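Local structure of inositol-1,4,5-trisphosphate 5-phosphatase 1 (Schizosaccharomyces pombe, 1I9Z) at residues Phe62-Val66 and Lys80-Trp84; Asp56-Phe62 and Ala114-Lys120. The protein removes the 5-phosphate from soluble and lipid inositol phosphates, controlling phosphoinositide levels and taking part in membrane trafficking and signalling. All coordinates share one frame; numbering follows the deposited sequence.

Two ways of building around one strand appear here, both in the catalytic 5-phosphatase domain with its DNase I-like fold, and both using strand 57-63. Interaction 2 is core: residues 56-62 pair with 114-120 through a regular backbone hydrogen-bond ladder, with apolar side chains on both faces and a salt bridge at one end. Interaction 1 takes over where that strand runs out. Residues 62-66 meet helix 78-94 through side-chain packing and bridging waters, without a direct hydrogen bond, and the contact is only partly buried, close to the metal site. Phe62 belongs to both, and Ile65 and Arg81 of interaction 1 rest on Ala114 of interaction 2, so the two form one continuous packed unit.

Interaction 1 (Phe62-Val66 and Lys80-Trp84); sequences FQEIV and KRREW. With CA (calcium ion), chain B.
Ile65 and Lys80 form the tight centre of this contact: Ile65 CG2 lies 3.4 Å from Lys80 CB, closer than carbons normally pack, as the two side chains run past one another in opposite directions. The isoleucine's chi1 of -78° sets CG1 beside the backbone N and CG2 anti to that N, an orientation that turns CG2 toward Lys80 CB and lets CG1 carry CD1 across the Arg81 stem, 4.0 Å from Arg81 CB. Next to this pair the rings of Phe62 and Trp84 meet with their planes at 36°. Phe62 CZ comes 3.7 Å from Trp84 CE3, and Phe62 CE2 sits over one face of the indole, toward its rim.

The other side is wetter and looser, a worked example of water joining groups that do not bond directly. One water donates to Ile65 O at 2.8 Å and accepts from Trp84 NE1 at 3.0 Å, lying in the plane of the indole at its edge. A second water also donates to Ile65 O and accepts from Lys80 NZ at 3.1 Å. Two waters thus grip one carbonyl oxygen. Val66 CG2 adds a light touch, 4.0 Å from Lys80 CD. Between Phe62 and Val66 in the chain, Glu64 points away from the helix, and its OE2 binds the calcium ion at 2.8 Å, beside four waters. In this DNase I-like domain the segment leaving the strand thus carries a metal ligand while its neighbours Phe62 and Ile65 anchor it on the helix.

Arg81 sends its guanidinium away to Glu85 and Gln109. Leu34 touches both aromatic rings, and Ala114 lies against Ile65 and Arg81, so the contact packs the N-terminal part of helix 78-94 against the end of strand 57-63 and its neighbour, strand 113-120.

Interaction 2 (Asp56-Phe62 and Ala114-Lys120); sequences DIYVVGF and ALMIFCK
Met116 holds CG between its backbone N and carbonyl carbon (chi1 54°), the crowded position, and a bend at chi3 (72°) then carries its methyl to the rim of the Phe62 ring. There Met116 CE lies 3.6 Å from Phe62 CE1 and SD sits in the ring plane, a Met-aromatic contact made at the edge, while Met116 CG packs 3.9 Å from Val60 CB. At the far end the extended Lys120 chain crosses Asp56 at a slant and brings NZ to 2.7 Å from Asp56 OD1, nearly in line with the C-O bond; the backbone N of Lys26 holds OD2. An alanine in place of Lys120 removes the ammonium group, and the carboxylate, held through OD2 but with OD1 lacking its charged mate, is likely to be freer to turn about CB-CG.

Along their whole length the strands run antiparallel, at 169°. Tyr58 with Phe118, Val60 with Met116 and Phe62 with Ala114 are hydrogen-bonded pairs, each joined by two backbone bonds, and Lys120 N adds another to Asp56 O at 3.0 Å. On the face shared by Ile57, Val59, Leu115 and Ile117, Val59 and Ile117 lie side by side, Ile57 CG2 meets Ile117 CG2 at 3.8 Å, and Leu115 CD1 reaches Val59 CG1 at 3.8 Å.

That face packs on Phe153, Ile151 and Val149 of strand 147-155, placing the pair inside one of the two sheets that meet face to face in the DNase I-like domain. The opposite face lies under helix 78-94, and strands 20-33 and 102-110 flank the pair.

Interaction 1 (Phe62-Val66 and Lys80-Trp84)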
loop_
_atom_site.group_PDB
_atom_site.type_symbol
_atom_site.label_atom_id
_atom_site.label_comp_id
_atom_site.label_asym_id
_atom_site.label_seq_id
_atom_site.Cartn_x
_atom_site.Cartn_y
_atom_site.Cartn_z
ATOM N N PHE A 62 4.047 1.624 9.673
ATOM C CA PHE A 62 4.996 2.412 10.446
ATOM C C PHE A 62 6.409 1.940 10.205
ATOM O O PHE A 62 6.632 0.706 9.943
ATOM C CB PHE A 62 4.753 2.257 11.993
ATOM C CG PHE A 62 3.467 2.850 12.448
ATOM C CD1 PHE A 62 2.412 2.041 12.804
ATOM C CD2 PHE A 62 3.322 4.233 12.541
ATOM C CE1 PHE A 62 1.173 2.628 13.278
ATOM C CE2 PHE A 62 2.081 4.833 13.008
ATOM C CZ PHE A 62 1.028 4.015 13.376
ATOM N N GLN A 63 7.355 2.901 10.212
ATOM C CA GLN A 63 8.777 2.566 10.204
ATOM C C GLN A 63 9.398 3.168 11.476
ATOM O O GLN A 63 8.907 4.180 12.021
ATOM C CB GLN A 63 9.509 3.046 8.971
ATOM C CG GLN A 63 8.791 2.516 7.654
ATOM C CD GLN A 63 7.616 3.399 7.293
ATOM O OE1 GLN A 63 7.697 4.625 7.455
ATOM N NE2 GLN A 63 6.547 2.805 6.756
ATOM N N GLU A 64 10.491 2.567 11.921
ATOM C CA GLU A 64 11.187 3.001 13.143
ATOM C C GLU A 64 10.317 3.090 14.400
ATOM O O GLU A 64 10.365 4.107 15.142
ATOM C CB GLU A 64 11.965 4.324 12.950
ATOM C CG GLU A 64 12.940 4.194 11.770
ATOM C CD GLU A 64 13.982 5.271 11.754
ATOM O OE1 GLU A 64 14.411 5.701 12.857
ATOM O OE2 GLU A 64 14.464 5.620 10.669
ATOM N N ILE A 65 9.536 2.057 14.662
ATOM C CA ILE A 65 8.737 2.030 15.918
ATOM C C ILE A 65 9.773 2.182 17.053
ATOM O O ILE A 65 9.518 2.786 18.118
ATOM C CB ILE A 65 7.919 0.727 16.026
ATOM C CG1 ILE A 65 6.696 0.871 15.107
ATOM C CG2 ILE A 65 7.482 0.463 17.588
ATOM C CD1 ILE A 65 5.848 -0.336 15.015
ATOM N N VAL A 66 10.972 1.677 16.787
ATOM C CA VAL A 66 12.109 1.896 17.673
ATOM C C VAL A 66 13.104 2.656 16.760
ATOM O O VAL A 66 13.386 2.234 15.633
ATOM C CB VAL A 66 12.752 0.599 18.149
ATOM C CG1 VAL A 66 13.986 0.949 19.026
ATOM C CG2 VAL A 66 11.750 -0.177 18.969
ATOM N N LYS A 80 5.617 -1.918 21.823
ATOM C CA LYS A 80 5.470 -0.564 21.287
ATOM C C LYS A 80 4.519 -0.598 20.101
ATOM O O LYS A 80 3.682 0.273 19.963
ATOM C CB LYS A 80 6.819 0.009 20.886
ATOM C CG LYS A 80 7.584 0.658 22.080
ATOM C CD LYS A 80 9.054 0.913 21.695
ATOM C CE LYS A 80 9.852 1.483 22.876
ATOM N NZ LYS A 80 9.390 2.864 23.235
ATOM N N ARG A 81 4.615 -1.659 19.301
ATOM C CA ARG A 81 3.692 -1.787 18.148
ATOM C C ARG A 81 2.237 -1.871 18.673
ATOM O O ARG A 81 1.330 -1.224 18.170
ATOM C CB ARG A 81 4.003 -3.073 17.358
ATOM C CG ARG A 81 3.041 -3.174 16.194
ATOM C CD ARG A 81 3.125 -4.541 15.598
ATOM N NE ARG A 81 2.259 -5.454 16.352
ATOM C CZ ARG A 81 2.677 -6.639 16.800
ATOM N NH1 ARG A 81 3.928 -7.035 16.596
ATOM N NH2 ARG A 81 1.817 -7.460 17.390
ATOM N N ARG A 82 2.020 -2.638 19.746
ATOM C CA ARG A 82 0.681 -2.740 20.262
ATOM C C ARG A 82 0.131 -1.436 20.827
ATOM O O ARG A 82 -1.082 -1.278 20.842
ATOM C CB ARG A 82 0.606 -3.862 21.325
ATOM C CG ARG A 82 0.719 -5.217 20.638
ATOM C CD ARG A 82 0.761 -6.441 21.584
ATOM N NE ARG A 82 0.699 -7.630 20.720
ATOM C CZ ARG A 82 1.424 -8.734 20.868
ATOM N NH1 ARG A 82 2.303 -8.815 21.877
ATOM N NH2 ARG A 82 1.252 -9.745 20.009
ATOM N N GLU A 83 0.997 -0.546 21.295
ATOM C CA GLU A 83 0.522 0.766 21.815
ATOM C C GLU A 83 -0.043 1.572 20.623
ATOM O O GLU A 83 -1.057 2.260 20.710
ATOM C CB GLU A 83 1.681 1.545 22.409
ATOM C CG GLU A 83 2.168 1.016 23.773
ATOM C CD GLU A 83 3.380 1.807 24.262
ATOM O OE1 GLU A 83 3.236 3.040 24.402
ATOM O OE2 GLU A 83 4.462 1.215 24.488
ATOM N N TRP A 84 0.674 1.500 19.491
ATOM C CA TRP A 84 0.208 2.176 18.296
ATOM C C TRP A 84 -1.104 1.550 17.836
ATOM O O TRP A 84 -2.031 2.269 17.469
ATOM C CB TRP A 84 1.281 2.080 17.165
ATOM C CG TRP A 84 2.368 3.017 17.433
ATOM C CD1 TRP A 84 3.632 2.725 17.835
ATOM C CD2 TRP A 84 2.309 4.429 17.242
ATOM N NE1 TRP A 84 4.385 3.875 17.871
ATOM C CE2 TRP A 84 3.590 4.941 17.529
ATOM C CE3 TRP A 84 1.283 5.316 16.850
ATOM C CZ2 TRP A 84 3.911 6.326 17.441
ATOM C CZ3 TRP A 84 1.598 6.707 16.739
ATOM C CH2 TRP A 84 2.912 7.180 17.045
HETATM CA CA CA B . 15.624 8.039 11.581
HETATM O O HOH W 1 7.211 4.127 18.804
HETATM O O HOH W 2 10.379 3.783 20.441
HETATM O O HOH W 3 16.761 6.659 10.234
HETATM O O HOH W 4 17.731 7.347 13.301
HETATM O O HOH W 5 16.652 9.956 11.201
HETATM O O HOH W 6 13.469 8.608 11.165
#

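Interaction 2 (Asp56-Phe62 and Ala114-Lys120)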
loop_
_atom_site.group_PDB
_atom_site.type_symbol
_atom_site.label_atom_id
_atom_site.label_comp_id
_atom_site.label_asym_id
_atom_site.label_seq_id
_atom_site.Cartn_x
_atom_site.Cartn_y
_atom_site.Cartn_z
ATOM N N ASP A 56 -13.517 2.176 4.290
ATOM C CA ASP A 56 -13.924 0.827 4.700
ATOM C C ASP A 56 -12.728 0.086 5.309
ATOM O O ASP A 56 -12.868 -0.702 6.247
ATOM C CB ASP A 56 -14.427 0.083 3.482
ATOM C CG ASP A 56 -15.707 0.744 2.927
ATOM O OD1 ASP A 56 -16.616 0.947 3.746
ATOM O OD2 ASP A 56 -15.791 1.056 1.737
ATOM N N ILE A 57 -11.544 0.363 4.760
ATOM C CA ILE A 57 -10.338 -0.328 5.194
ATOM C C ILE A 57 -9.253 0.712 5.396
ATOM O O ILE A 57 -9.067 1.546 4.517
ATOM C CB ILE A 57 -9.876 -1.336 4.096
ATOM C CG1 ILE A 57 -11.025 -2.300 3.796
ATOM C CG2 ILE A 57 -8.638 -2.134 4.555
ATOM C CD1 ILE A 57 -10.731 -3.309 2.679
ATOM N N TYR A 58 -8.613 0.677 6.580
ATOM C CA TYR A 58 -7.459 1.507 6.861
ATOM C C TYR A 58 -6.205 0.616 6.898
ATOM O O TYR A 58 -6.140 -0.385 7.678
ATOM C CB TYR A 58 -7.562 2.229 8.202
ATOM C CG TYR A 58 -8.469 3.389 8.157
ATOM C CD1 TYR A 58 -9.834 3.196 8.229
ATOM C CD2 TYR A 58 -7.967 4.701 7.987
ATOM C CE1 TYR A 58 -10.720 4.256 8.106
ATOM C CE2 TYR A 58 -8.876 5.812 7.887
ATOM C CZ TYR A 58 -10.248 5.546 7.929
ATOM O OH TYR A 58 -11.189 6.524 7.733
ATOM N N VAL A 59 -5.201 0.970 6.075
ATOM C CA VAL A 59 -3.965 0.185 6.027
ATOM C C VAL A 59 -2.896 1.148 6.516
ATOM O O VAL A 59 -2.605 2.159 5.891
ATOM C CB VAL A 59 -3.674 -0.337 4.544
ATOM C CG1 VAL A 59 -2.260 -1.050 4.508
ATOM C CG2 VAL A 59 -4.820 -1.302 4.103
ATOM N N VAL A 60 -2.309 0.849 7.676
ATOM C CA VAL A 60 -1.317 1.709 8.291
ATOM C C VAL A 60 0.039 1.031 8.438
ATOM O O VAL A 60 0.148 -0.046 9.045
ATOM C CB VAL A 60 -1.799 2.138 9.713
ATOM C CG1 VAL A 60 -0.849 3.214 10.314
ATOM C CG2 VAL A 60 -3.288 2.660 9.644
ATOM N N GLY A 61 1.069 1.678 7.891
ATOM C CA GLY A 61 2.406 1.174 7.982
ATOM C C GLY A 61 3.294 2.156 8.712
ATOM O O GLY A 61 3.297 3.392 8.434
ATOM N N PHE A 62 4.047 1.624 9.673
ATOM C CA PHE A 62 4.996 2.412 10.446
ATOM C C PHE A 62 6.409 1.940 10.205
ATOM O O PHE A 62 6.632 0.706 9.943
ATOM C CB PHE A 62 4.753 2.257 11.993
ATOM C CG PHE A 62 3.467 2.850 12.448
ATOM C CD1 PHE A 62 2.412 2.041 12.804
ATOM C CD2 PHE A 62 3.322 4.233 12.541
ATOM C CE1 PHE A 62 1.173 2.628 13.278
ATOM C CE2 PHE A 62 2.081 4.833 13.008
ATOM C CZ PHE A 62 1.028 4.015 13.376
ATOM N N ALA A 114 6.185 -1.949 10.853
ATOM C CA ALA A 114 4.965 -2.705 11.142
ATOM C C ALA A 114 3.822 -2.328 10.198
ATOM O O ALA A 114 3.741 -1.195 9.692
ATOM C CB ALA A 114 4.525 -2.486 12.621
ATOM N N LEU A 115 2.939 -3.273 9.976
ATOM C CA LEU A 115 1.782 -3.066 9.102
ATOM C C LEU A 115 0.561 -3.525 9.890
ATOM O O LEU A 115 0.564 -4.600 10.499
ATOM C CB LEU A 115 1.900 -3.947 7.804
ATOM C CG LEU A 115 0.771 -3.725 6.788
ATOM C CD1 LEU A 115 0.874 -2.236 6.202
ATOM C CD2 LEU A 115 0.892 -4.823 5.644
ATOM N N MET A 116 -0.468 -2.696 9.935
ATOM C CA MET A 116 -1.661 -3.122 10.633
ATOM C C MET A 116 -2.842 -2.715 9.778
ATOM O O MET A 116 -2.865 -1.591 9.186
ATOM C CB MET A 116 -1.727 -2.477 12.037
ATOM C CG MET A 116 -1.615 -0.982 11.991
ATOM S SD MET A 116 -1.382 -0.254 13.725
ATOM C CE MET A 116 0.170 -0.690 14.134
ATOM N N ILE A 117 -3.834 -3.608 9.701
ATOM C CA ILE A 117 -4.984 -3.349 8.842
ATOM C C ILE A 117 -6.288 -3.418 9.664
ATOM O O ILE A 117 -6.497 -4.381 10.436
ATOM C CB ILE A 117 -4.995 -4.390 7.679
ATOM C CG1 ILE A 117 -3.749 -4.181 6.771
ATOM C CG2 ILE A 117 -6.331 -4.180 6.825
ATOM C CD1 ILE A 117 -3.764 -5.068 5.499
ATOM N N PHE A 118 -7.090 -2.344 9.565
ATOM C CA PHE A 118 -8.381 -2.263 10.241
ATOM C C PHE A 118 -9.512 -2.184 9.219
ATOM O O PHE A 118 -9.332 -1.612 8.136
ATOM C CB PHE A 118 -8.447 -1.021 11.109
ATOM C CG PHE A 118 -7.411 -0.977 12.180
ATOM C CD1 PHE A 118 -6.133 -0.472 11.920
ATOM C CD2 PHE A 118 -7.723 -1.415 13.467
ATOM C CE1 PHE A 118 -5.191 -0.413 12.946
ATOM C CE2 PHE A 118 -6.766 -1.346 14.487
ATOM C CZ PHE A 118 -5.524 -0.851 14.209
ATOM N N CYS A 119 -10.675 -2.749 9.505
ATOM C CA CYS A 119 -11.797 -2.591 8.556
ATOM C C CYS A 119 -13.056 -2.385 9.373
ATOM O O CYS A 119 -13.074 -2.641 10.611
ATOM C CB CYS A 119 -11.966 -3.825 7.662
ATOM S SG CYS A 119 -12.182 -5.385 8.560
ATOM N N LYS A 120 -14.095 -1.901 8.699
ATOM C CA LYS A 120 -15.376 -1.739 9.376
ATOM C C LYS A 120 -15.831 -3.157 9.762
ATOM O O LYS A 120 -15.577 -4.116 9.022
ATOM C CB LYS A 120 -16.380 -1.146 8.415
ATOM C CG LYS A 120 -16.166 0.309 8.120
ATOM C CD LYS A 120 -17.097 0.710 6.932
ATOM C CE LYS A 120 -17.156 2.228 6.697
ATOM N NZ LYS A 120 -18.047 2.464 5.461
#